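Local coordinates for protein transcriptional regulator, LacI family (Corynebacterium glutamicum, PDB 3H5T) that probably activates, in an inositol-dependent way, transcription of the inositol phosphate synthase gene by binding a palindromic promoter motif, and has a role in regulating cell wall biogenesis, at residues F281-L284 / E285-S289; G291-A294 / P295-L298; C274-D277 / A278-F281. All blocks are in the same frame, centred on the assembly; numbering follows the deposited sequence.

Contact 1. Residues F281-L284 / E285-S289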
loop_
_atom_site.group_PDB
_atom_site.type_symbol
_atom_site.label_atom_id
_atom_site.label_comp_id
_atom_site.label_asym_id
_atom_site.label_seq_id
_atom_site.Cartn_x
_atom_site.Cartn_y
_atom_site.Cartn_z
ATOM N N PHE A 281 9.750 9.098 7.741
ATOM C CA PHE A 281 9.175 10.071 8.662
ATOM C C PHE A 281 9.628 9.854 10.096
ATOM O O PHE A 281 9.651 10.795 10.890
ATOM C CB PHE A 281 7.646 10.064 8.567
ATOM C CG PHE A 281 7.130 10.845 7.401
ATOM C CD1 PHE A 281 7.019 12.222 7.475
ATOM C CD2 PHE A 281 6.857 10.214 6.193
ATOM C CE1 PHE A 281 6.649 12.969 6.360
ATOM C CE2 PHE A 281 6.486 10.947 5.071
ATOM C CZ PHE A 281 6.385 12.329 5.153
ATOM N N GLY A 282 9.990 8.617 10.421
ATOM C CA GLY A 282 10.477 8.322 11.751
ATOM C C GLY A 282 11.879 8.896 11.857
ATOM O O GLY A 282 12.334 9.248 12.938
ATOM N N VAL A 283 12.554 8.990 10.716
ATOM C CA VAL A 283 13.904 9.533 10.643
ATOM C C VAL A 283 13.853 11.055 10.731
ATOM O O VAL A 283 14.782 11.686 11.246
ATOM C CB VAL A 283 14.602 9.160 9.315
ATOM C CG1 VAL A 283 15.933 9.869 9.219
ATOM C CG2 VAL A 283 14.800 7.660 9.225
ATOM N N LEU A 284 12.774 11.644 10.216
ATOM C CA LEU A 284 12.610 13.098 10.246
ATOM C C LEU A 284 12.173 13.529 11.639
ATOM O O LEU A 284 12.651 14.536 12.167
ATOM C CB LEU A 284 11.584 13.543 9.200
ATOM C CG LEU A 284 12.011 13.319 7.743
ATOM C CD1 LEU A 284 10.838 13.552 6.790
ATOM C CD2 LEU A 284 13.164 14.244 7.422
ATOM N N GLU A 285 11.273 12.757 12.236
ATOM C CA GLU A 285 10.798 13.061 13.570
ATOM C C GLU A 285 11.956 12.880 14.541
ATOM O O GLU A 285 11.992 13.521 15.590
ATOM C CB GLU A 285 9.643 12.139 13.956
ATOM C CG GLU A 285 8.903 12.576 15.216
ATOM C CD GLU A 285 7.718 11.683 15.541
ATOM O OE1 GLU A 285 6.931 11.371 14.615
ATOM O OE2 GLU A 285 7.567 11.301 16.722
ATOM N N TYR A 286 12.906 12.008 14.196
ATOM C CA TYR A 286 14.060 11.792 15.068
ATOM C C TYR A 286 15.090 12.902 14.899
ATOM O O TYR A 286 15.583 13.439 15.885
ATOM C CB TYR A 286 14.760 10.454 14.807
ATOM C CG TYR A 286 16.094 10.419 15.514
ATOM C CD1 TYR A 286 16.160 10.433 16.907
ATOM C CD2 TYR A 286 17.289 10.511 14.799
ATOM C CE1 TYR A 286 17.380 10.554 17.572
ATOM C CE2 TYR A 286 18.518 10.633 15.460
ATOM C CZ TYR A 286 18.548 10.656 16.843
ATOM O OH TYR A 286 19.740 10.797 17.501
ATOM N N LEU A 287 15.437 13.220 13.656
ATOM C CA LEU A 287 16.397 14.289 13.402
ATOM C C LEU A 287 15.907 15.545 14.127
ATOM O O LEU A 287 16.681 16.254 14.777
ATOM C CB LEU A 287 16.503 14.579 11.906
ATOM C CG LEU A 287 17.239 13.581 11.013
ATOM C CD1 LEU A 287 17.225 14.094 9.573
ATOM C CD2 LEU A 287 18.669 13.394 11.495
ATOM N N LYS A 288 14.605 15.791 14.020
ATOM C CA LYS A 288 13.969 16.944 14.641
ATOM C C LYS A 288 14.123 17.007 16.164
ATOM O O LYS A 288 14.209 18.092 16.738
ATOM C CB LYS A 288 12.485 16.960 14.273
ATOM C CG LYS A 288 11.709 18.125 14.851
ATOM C CD LYS A 288 10.354 18.265 14.177
ATOM C CE LYS A 288 9.593 19.459 14.725
ATOM N NZ LYS A 288 8.190 19.509 14.221
ATOM N N SER A 289 14.157 15.849 16.817
ATOM C CA SER A 289 14.281 15.803 18.272
ATOM C C SER A 289 15.684 16.162 18.753
ATOM O O SER A 289 15.881 16.478 19.924
ATOM C CB SER A 289 13.887 14.413 18.802
ATOM O OG SER A 289 14.761 13.391 18.342
#

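Contact 2. Residues G291-A294 / P295-L298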
loop_
_atom_site.group_PDB
_atom_site.type_symbol
_atom_site.label_atom_id
_atom_site.label_comp_id
_atom_site.label_asym_id
_atom_site.label_seq_id
_atom_site.Cartn_x
_atom_site.Cartn_y
_atom_site.Cartn_z
ATOM N N GLY A 291 17.578 18.514 17.025
ATOM C CA GLY A 291 17.927 19.769 16.379
ATOM C C GLY A 291 18.380 19.711 14.934
ATOM O O GLY A 291 18.555 20.755 14.300
ATOM N N LYS A 292 18.572 18.506 14.404
ATOM C CA LYS A 292 19.010 18.350 13.023
ATOM C C LYS A 292 17.807 18.260 12.083
ATOM O O LYS A 292 16.662 18.204 12.531
ATOM C CB LYS A 292 19.874 17.095 12.888
ATOM C CG LYS A 292 21.073 17.027 13.839
ATOM C CD LYS A 292 21.820 15.708 13.660
ATOM C CE LYS A 292 22.995 15.558 14.625
ATOM N NZ LYS A 292 22.565 15.463 16.053
ATOM N N SER A 293 18.072 18.248 10.780
ATOM C CA SER A 293 17.019 18.165 9.774
ATOM C C SER A 293 17.602 17.512 8.525
ATOM O O SER A 293 18.780 17.167 8.509
ATOM C CB SER A 293 16.498 19.567 9.432
ATOM O OG SER A 293 17.476 20.328 8.739
ATOM N N ALA A 294 16.786 17.354 7.483
ATOM C CA ALA A 294 17.240 16.736 6.240
ATOM C C ALA A 294 16.909 17.586 5.015
ATOM O O ALA A 294 15.817 18.144 4.917
ATOM C CB ALA A 294 16.616 15.359 6.091
ATOM N N PRO A 295 17.853 17.710 4.066
ATOM C CA PRO A 295 19.196 17.123 4.037
ATOM C C PRO A 295 20.060 17.731 5.140
ATOM O O PRO A 295 19.943 17.357 6.301
ATOM C CB PRO A 295 19.708 17.496 2.646
ATOM C CG PRO A 295 18.466 17.729 1.850
ATOM C CD PRO A 295 17.593 18.452 2.822
ATOM N N ALA A 296 20.924 18.671 4.770
ATOM C CA ALA A 296 21.784 19.348 5.736
ATOM C C ALA A 296 22.561 18.382 6.626
ATOM O O ALA A 296 23.761 18.195 6.446
ATOM C CB ALA A 296 20.948 20.295 6.600
ATOM N N ASP A 297 21.871 17.779 7.586
ATOM C CA ASP A 297 22.490 16.832 8.505
ATOM C C ASP A 297 22.443 15.390 8.008
ATOM O O ASP A 297 23.303 14.582 8.353
ATOM C CB ASP A 297 21.803 16.899 9.870
ATOM C CG ASP A 297 21.797 18.296 10.448
ATOM O OD1 ASP A 297 22.891 18.818 10.756
ATOM O OD2 ASP A 297 20.696 18.872 10.585
ATOM N N LEU A 298 21.443 15.065 7.194
ATOM C CA LEU A 298 21.304 13.698 6.703
ATOM C C LEU A 298 20.434 13.630 5.441
ATOM O O LEU A 298 19.413 14.308 5.343
ATOM C CB LEU A 298 20.679 12.844 7.819
ATOM C CG LEU A 298 20.770 11.314 7.857
ATOM C CD1 LEU A 298 20.000 10.711 6.708
ATOM C CD2 LEU A 298 22.233 10.890 7.829
#

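Contact 3. Residues C274-D277 / A278-F281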
loop_
_atom_site.group_PDB
_atom_site.type_symbol
_atom_site.label_atom_id
_atom_site.label_comp_id
_atom_site.label_asym_id
_atom_site.label_seq_id
_atom_site.Cartn_x
_atom_site.Cartn_y
_atom_site.Cartn_z
ATOM N N CYS A 274 15.273 4.296 3.181
ATOM C CA CYS A 274 14.160 3.586 3.793
ATOM C C CYS A 274 13.380 2.764 2.780
ATOM O O CYS A 274 13.233 3.147 1.624
ATOM C CB CYS A 274 13.203 4.573 4.455
ATOM S SG CYS A 274 13.939 5.519 5.757
ATOM N N THR A 275 12.855 1.644 3.247
ATOM C CA THR A 275 12.076 0.734 2.433
ATOM C C THR A 275 10.626 1.213 2.309
ATOM O O THR A 275 9.889 0.786 1.407
ATOM C CB THR A 275 12.107 -0.667 3.061
ATOM O OG1 THR A 275 13.386 -1.266 2.811
ATOM C CG2 THR A 275 11.017 -1.538 2.496
ATOM N N VAL A 276 10.227 2.108 3.209
ATOM C CA VAL A 276 8.864 2.626 3.210
ATOM C C VAL A 276 8.822 4.065 3.757
ATOM O O VAL A 276 9.532 4.376 4.711
ATOM C CB VAL A 276 7.959 1.674 4.050
ATOM C CG1 VAL A 276 7.367 2.396 5.252
ATOM C CG2 VAL A 276 6.886 1.093 3.172
ATOM N N ASP A 277 8.007 4.935 3.152
ATOM C CA ASP A 277 7.907 6.338 3.589
ATOM C C ASP A 277 7.770 6.502 5.100
ATOM O O ASP A 277 8.367 7.409 5.687
ATOM C CB ASP A 277 6.715 7.050 2.937
ATOM C CG ASP A 277 6.968 7.439 1.492
ATOM O OD1 ASP A 277 8.112 7.297 1.008
ATOM O OD2 ASP A 277 6.003 7.901 0.843
ATOM N N ALA A 278 6.970 5.640 5.722
ATOM C CA ALA A 278 6.752 5.707 7.163
ATOM C C ALA A 278 8.075 5.778 7.902
ATOM O O ALA A 278 8.236 6.579 8.825
ATOM C CB ALA A 278 5.963 4.496 7.635
ATOM N N LEU A 279 9.017 4.933 7.491
ATOM C CA LEU A 279 10.336 4.887 8.110
ATOM C C LEU A 279 11.081 6.204 7.926
ATOM O O LEU A 279 11.792 6.656 8.828
ATOM C CB LEU A 279 11.164 3.740 7.527
ATOM C CG LEU A 279 10.817 2.319 7.966
ATOM C CD1 LEU A 279 11.630 1.346 7.143
ATOM C CD2 LEU A 279 11.112 2.130 9.447
ATOM N N ALA A 280 10.929 6.807 6.752
ATOM C CA ALA A 280 11.582 8.080 6.481
ATOM C C ALA A 280 11.047 9.135 7.450
ATOM O O ALA A 280 11.799 9.965 7.934
ATOM C CB ALA A 280 11.334 8.515 5.027
ATOM N N PHE A 281 9.750 9.098 7.741
ATOM C CA PHE A 281 9.175 10.071 8.662
ATOM C C PHE A 281 9.628 9.854 10.096
ATOM O O PHE A 281 9.651 10.795 10.890
ATOM C CB PHE A 281 7.646 10.064 8.567
ATOM C CG PHE A 281 7.130 10.845 7.401
ATOM C CD1 PHE A 281 7.019 12.222 7.475
ATOM C CD2 PHE A 281 6.857 10.214 6.193
ATOM C CE1 PHE A 281 6.649 12.969 6.360
ATOM C CE2 PHE A 281 6.486 10.947 5.071
ATOM C CZ PHE A 281 6.385 12.329 5.153
#

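Contact 1. Residues F281-L284 / E285-S289
Phe281 O accepts the backbone N-H of Glu285, with N and O 2.9 Å apart. Val283 O takes Leu287 N at 2.9 Å, the straightest of these bonds at 164°. Its donor stands above the carbonyl plane rather than on a lone pair. Leu284 O receives Lys288 N at 3.0 Å. The bond from Tyr286 N to Gly282 O is weak. Together these i to i+4 bonds make two turns of helix 277-289, the helix of a beta-alpha-beta unit with strands 271-274 and 299-302 in the LacI-family sugar-binding fold. Toward the end of the helix Tyr286 O has two donors. Ser289 OG gives its proton to it at 2.6 Å, in the carbonyl plane and on a lone pair, and Ser289 N adds the second bond. The carboxylate of Glu285 points off the helix to Arg252, its salt-bridge partner. CG of Glu285 is anti to the backbone N (chi1 -168°), and this carries the chain clear of the preceding turn. Among apolar side chains, Val283 CG1 lies 4.3 Å from Leu287 CG, a loose contact one turn apart. Leu287 CG itself sits beside the carbonyl oxygen of Val283. Helix 252-265 packs against Val283 and Tyr286 through Ala259, Lys260 and Leu263, while Leu300 of strand 299-302 touches Val283 and Leu284.

Contact 2. Residues G291-A294 / P295-L298
A type II' beta turn from Pro295 to Leu298 folds the loop between helix 277-289 and strand 299-302 back on itself, and the side chain of Asp297 reaches across to the arm 291-294. Asp297 OD2 accepts a hydrogen bond from Ser293 N, 2.7 Å away, with an angle of 154° at the hydrogen. It uses its anti lone pair, the one away from OD1. CG of Asp297 is anti to its own carbonyl carbon (chi1 -55°), which swings the carboxylate over to the backbone of Lys292 and Ser293. There the same oxygen sits beside Lys292 CB. The Lys292 and Asp297 side chains cross at about a right angle, and the contact is made by the lysine's CB and CG. Its amino group stays apart, with Lys292 NZ 6.3 Å from Asp297 OD1, so no salt bridge forms. Ser293 OG and Ala296 CB lie 4.1 Å apart. The peptide before Pro295 is cis, so the chain bends sharply between Ala294 and the turn. Ala294 CB lies near Leu298 O, at the last residue of the turn. The loop folds back against helix 277-289: Lys292, Ala294 and Leu298 rest on Leu287, and Ala294 also meets Leu284. From here the chain runs into strand 299-302.

Contact 3. Residues C274-D277 / A278-F281
Val276 O faces the first turn of the helix and has two weak donors, Leu279 N at 2.9 Å and Ala280 N at 3.5 Å. A regular bond follows from Phe281 N to Asp277 O, 3.0 Å long and nearly along the C=O axis. That same oxygen lies at the edge of the Phe281 ring, near its plane, on the CD2 side. Val276 holds the N-cap position of helix 277-289. The chain thus passes from strand 271-274 into the helix of a beta-alpha-beta unit that ends in strand 299-302, in the sugar-binding domain. The buried Asp277 carboxylate turns away from the helix. OD1 is hydrogen-bonded to Thr316 OG1, and OD2 takes the backbone N of Gly305 and of Thr306. This ties the start of the helix to the loop after strand 299-302 and to strand 316-318. Cys274 SG, anti to its carbonyl carbon (chi1 -61°), extends over the helix backbone and lies 3.7 Å from Leu279 CB and 4.0 Å from Ala280 CB. Val276 CG1 packs alongside Ala278 CB at 3.5 Å. Leu279 also reaches Asn255 and Val258 of helix 252-265.

In the fold
From the N terminus, contact 3 comes first: it turns the chain from strand 271-274 into helix 277-289. Contact 1 begins at Phe281, the residue where the two overlap, and carries the same helix on through its later turns. Contact 2 follows in series, in the loop before strand 299-302. None nests in or crosses another. Contacts 1 and 2 touch through Leu284 and Leu287 packing on Ala294, so the loop folds back on the helix it leaves. Contacts 1 and 3 meet again between Val283 and Cys274, while contacts 2 and 3 do not touch. Together they span one strand-helix-strand unit, from one parallel strand to its neighbour.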